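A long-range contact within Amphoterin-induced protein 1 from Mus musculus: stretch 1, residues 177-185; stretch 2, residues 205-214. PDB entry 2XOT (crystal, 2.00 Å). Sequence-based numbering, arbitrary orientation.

Stretch 1 177-185: KLPLTDLQK
Stretch 2 205-214: CKLYQLFSHW

Lys177 and Leu178 are extended, Leu178 at phi/psi -122/152°, and Pro179 (-83/82°) turns into the N-cap position of a short helix that begins at Leu180. Proline suits a helix start, since it has no backbone NH to offer and its carbonyl remains free to accept: Leu183 N donates to Pro179 O at 3.0 Å, and Gln184 N to Leu180 O at 3.0 Å. Residues 205-214 are helical throughout, with phi near -60 to -70° and psi between -29 and -57°; its i to i+4 bonds run from 2.8 Å (Ser212 N to Tyr208 O) to 3.3 Å (Phe211 N to Leu207 O). The two helices run in nearly the same direction, crossing at 15° with their axes 10.6 Å apart at closest approach. The register pairs Leu180 with Leu207 (CA to CA 7.1 Å) and Gln184 with Leu210 (CA to CA 6.8 Å), a step of four residues matched by a step of three.

Leucines dominate the interface. Leu178, Leu180 and Leu183 all adopt the m,t rotamer and point toward the second helix; Leu207 and Leu210 answer with t,p. Leu180 is the most extensively covered. Its CD1 lies 3.6 Å from Lys206 CB and 3.6 Å from the backbone N of Leu207, while its CD2 packs 4.0 Å from Leu207 CD1 and 4.0 Å from Leu210 CD2. Lys206 is modelled only to CB, so the course of the rest of its side chain is not defined. Leu210 points toward the first stretch and receives Leu183 CD1 at 4.1 Å from its CD2; its CD1 lies 3.9 Å from Gln184 N, so a methyl group packs against backbone. Leu178, two residues before the first helical residue, extends the apolar patch: its CD1 is 4.0 Å from Leu207 CD1 and meets the edge of the Phe211 ring at CE2, 4.4 Å away.

No direct hydrogen bond joins the modelled atoms of the two stretches. The polar link is made by a water that donates to Gln184 OE1 at 3.1 Å and accepts from Trp214 NE1 at 2.9 Å. Gln184 is exposed, with CB directed sideways, but chi1 of -141° and chi2 of -70° bring its end nearer the second helix, with OE1 4.2 Å from His213 CD2. A long amide side chain suits this position: its methylene CG lies 4.3 Å from Leu210 CD1, while its oxygen reaches the water. Trp214 (chi1 m, chi2 21°) supplies the indole NH.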

# COMPACT_ATOMS: atom_id res chain seq x y z
N LYS B 177 0.09 -31.55 13.54
CA LYS B 177 -0.46 -32.27 12.39
C LYS B 177 -0.89 -31.30 11.29
O LYS B 177 -1.44 -30.25 11.61
CB LYS B 177 -1.62 -33.15 12.82
N LEU B 178 -0.67 -31.66 10.05
CA LEU B 178 -1.17 -30.86 8.95
C LEU B 178 -2.06 -31.70 8.06
O LEU B 178 -1.87 -32.91 7.96
CB LEU B 178 0.00 -30.30 8.14
CG LEU B 178 0.95 -29.39 8.93
CD1 LEU B 178 2.17 -29.07 8.08
CD2 LEU B 178 0.24 -28.11 9.39
N PRO B 179 -3.02 -31.05 7.39
CA PRO B 179 -3.82 -31.71 6.39
C PRO B 179 -3.05 -31.72 5.07
O PRO B 179 -3.30 -30.89 4.22
CB PRO B 179 -5.06 -30.83 6.30
CG PRO B 179 -4.55 -29.45 6.54
CD PRO B 179 -3.39 -29.62 7.52
N LEU B 180 -2.14 -32.67 4.94
CA LEU B 180 -1.19 -32.70 3.84
C LEU B 180 -1.81 -32.88 2.47
O LEU B 180 -1.37 -32.25 1.52
CB LEU B 180 -0.16 -33.80 4.06
CG LEU B 180 0.72 -33.68 5.31
CD1 LEU B 180 1.56 -34.94 5.46
CD2 LEU B 180 1.60 -32.42 5.28
N THR B 181 -2.81 -33.75 2.35
CA THR B 181 -3.50 -33.96 1.07
C THR B 181 -4.23 -32.70 0.62
O THR B 181 -4.35 -32.43 -0.58
CB THR B 181 -4.53 -35.11 1.15
OG1 THR B 181 -3.87 -36.27 1.65
CG2 THR B 181 -5.08 -35.44 -0.23
N ASP B 182 -4.74 -31.93 1.59
CA ASP B 182 -5.40 -30.67 1.27
C ASP B 182 -4.38 -29.62 0.85
O ASP B 182 -4.63 -28.86 -0.09
CB ASP B 182 -6.18 -30.14 2.49
CG ASP B 182 -7.41 -30.97 2.80
OD1 ASP B 182 -8.02 -31.53 1.86
OD2 ASP B 182 -7.80 -31.04 3.99
N LEU B 183 -3.26 -29.58 1.54
CA LEU B 183 -2.21 -28.61 1.24
C LEU B 183 -1.58 -28.81 -0.14
O LEU B 183 -1.26 -27.83 -0.79
CB LEU B 183 -1.11 -28.63 2.31
CG LEU B 183 -1.53 -28.18 3.71
CD1 LEU B 183 -0.33 -28.19 4.66
CD2 LEU B 183 -2.19 -26.81 3.66
N GLN B 184 -1.41 -30.08 -0.54
CA GLN B 184 -0.85 -30.44 -1.85
C GLN B 184 -1.71 -29.93 -3.01
O GLN B 184 -1.20 -29.59 -4.06
CB GLN B 184 -0.69 -31.96 -1.97
CG GLN B 184 0.61 -32.38 -2.71
CD GLN B 184 0.65 -32.09 -4.22
OE1 GLN B 184 1.64 -31.55 -4.75
NE2 GLN B 184 -0.41 -32.49 -4.93
N LYS B 185 -3.02 -29.88 -2.81
CA LYS B 185 -3.96 -29.44 -3.83
C LYS B 185 -3.99 -27.94 -4.04
O LYS B 185 -4.55 -27.47 -5.05
CB LYS B 185 -5.37 -29.91 -3.46
CG LYS B 185 -5.56 -31.36 -3.71
CD LYS B 185 -6.74 -31.94 -2.93
CE LYS B 185 -6.84 -33.44 -3.27
NZ LYS B 185 -7.72 -34.20 -2.34
N CYS B 205 7.16 -39.12 6.36
CA CYS B 205 7.67 -38.96 4.98
C CYS B 205 6.76 -38.13 4.07
O CYS B 205 7.25 -37.44 3.17
CB CYS B 205 7.96 -40.32 4.34
SG CYS B 205 9.32 -41.22 5.13
N LYS B 206 5.44 -38.18 4.32
CA LYS B 206 4.51 -37.36 3.56
C LYS B 206 4.76 -35.88 3.84
O LYS B 206 4.68 -35.05 2.94
CB LYS B 206 3.05 -37.75 3.85
N LEU B 207 5.11 -35.56 5.09
CA LEU B 207 5.51 -34.21 5.44
C LEU B 207 6.75 -33.79 4.66
O LEU B 207 6.82 -32.68 4.15
CB LEU B 207 5.80 -34.09 6.95
CG LEU B 207 6.18 -32.69 7.43
CD1 LEU B 207 5.02 -31.74 7.27
CD2 LEU B 207 6.67 -32.71 8.88
N TYR B 208 7.74 -34.67 4.60
CA TYR B 208 8.98 -34.38 3.89
C TYR B 208 8.73 -34.13 2.40
O TYR B 208 9.29 -33.22 1.80
CB TYR B 208 9.98 -35.53 4.06
CG TYR B 208 11.12 -35.43 3.08
CD1 TYR B 208 12.08 -34.43 3.22
CD2 TYR B 208 11.23 -36.30 2.01
CE1 TYR B 208 13.13 -34.31 2.30
CE2 TYR B 208 12.26 -36.19 1.10
CZ TYR B 208 13.21 -35.19 1.25
OH TYR B 208 14.25 -35.05 0.37
N GLN B 209 7.88 -34.95 1.82
CA GLN B 209 7.57 -34.90 0.40
C GLN B 209 6.85 -33.62 -0.00
O GLN B 209 7.07 -33.11 -1.11
CB GLN B 209 6.74 -36.13 0.02
CG GLN B 209 7.65 -37.35 -0.09
CD GLN B 209 6.96 -38.68 0.10
OE1 GLN B 209 7.64 -39.72 0.23
NE2 GLN B 209 5.64 -38.67 0.14
N LEU B 210 6.01 -33.10 0.89
CA LEU B 210 5.36 -31.82 0.67
C LEU B 210 6.41 -30.71 0.61
O LEU B 210 6.48 -29.97 -0.36
CB LEU B 210 4.33 -31.54 1.77
CG LEU B 210 3.57 -30.21 1.59
CD1 LEU B 210 2.33 -30.36 0.63
CD2 LEU B 210 3.15 -29.63 2.93
N PHE B 211 7.20 -30.57 1.66
CA PHE B 211 8.16 -29.49 1.76
C PHE B 211 9.29 -29.65 0.73
O PHE B 211 9.87 -28.65 0.27
CB PHE B 211 8.68 -29.40 3.20
CG PHE B 211 7.70 -28.74 4.15
CD1 PHE B 211 7.49 -27.38 4.11
CD2 PHE B 211 6.94 -29.49 5.02
CE1 PHE B 211 6.55 -26.77 4.93
CE2 PHE B 211 6.01 -28.87 5.86
CZ PHE B 211 5.83 -27.52 5.82
N SER B 212 9.60 -30.89 0.36
CA SER B 212 10.59 -31.17 -0.67
C SER B 212 10.14 -30.59 -2.02
O SER B 212 10.89 -29.93 -2.71
CB SER B 212 10.82 -32.69 -0.79
OG SER B 212 11.70 -33.01 -1.85
N HIS B 213 8.87 -30.80 -2.36
CA HIS B 213 8.31 -30.17 -3.52
C HIS B 213 8.39 -28.64 -3.44
O HIS B 213 8.89 -28.00 -4.36
CB HIS B 213 6.86 -30.63 -3.73
CG HIS B 213 6.18 -29.94 -4.87
ND1 HIS B 213 6.69 -29.99 -6.15
CD2 HIS B 213 5.08 -29.16 -4.93
CE1 HIS B 213 5.92 -29.27 -6.95
NE2 HIS B 213 4.93 -28.76 -6.23
N TRP B 214 7.93 -28.07 -2.32
CA TRP B 214 7.93 -26.62 -2.15
C TRP B 214 9.33 -26.04 -2.27
O TRP B 214 9.52 -24.93 -2.82
CB TRP B 214 7.34 -26.24 -0.78
CG TRP B 214 5.88 -26.56 -0.61
CD1 TRP B 214 5.13 -27.45 -1.31
CD2 TRP B 214 5.02 -26.01 0.38
NE1 TRP B 214 3.84 -27.47 -0.83
CE2 TRP B 214 3.75 -26.59 0.21
CE3 TRP B 214 5.19 -25.07 1.39
CZ2 TRP B 214 2.66 -26.26 1.00
CZ3 TRP B 214 4.11 -24.75 2.18
CH2 TRP B 214 2.87 -25.34 1.99
O HOH W 1 2.92 -29.39 -2.85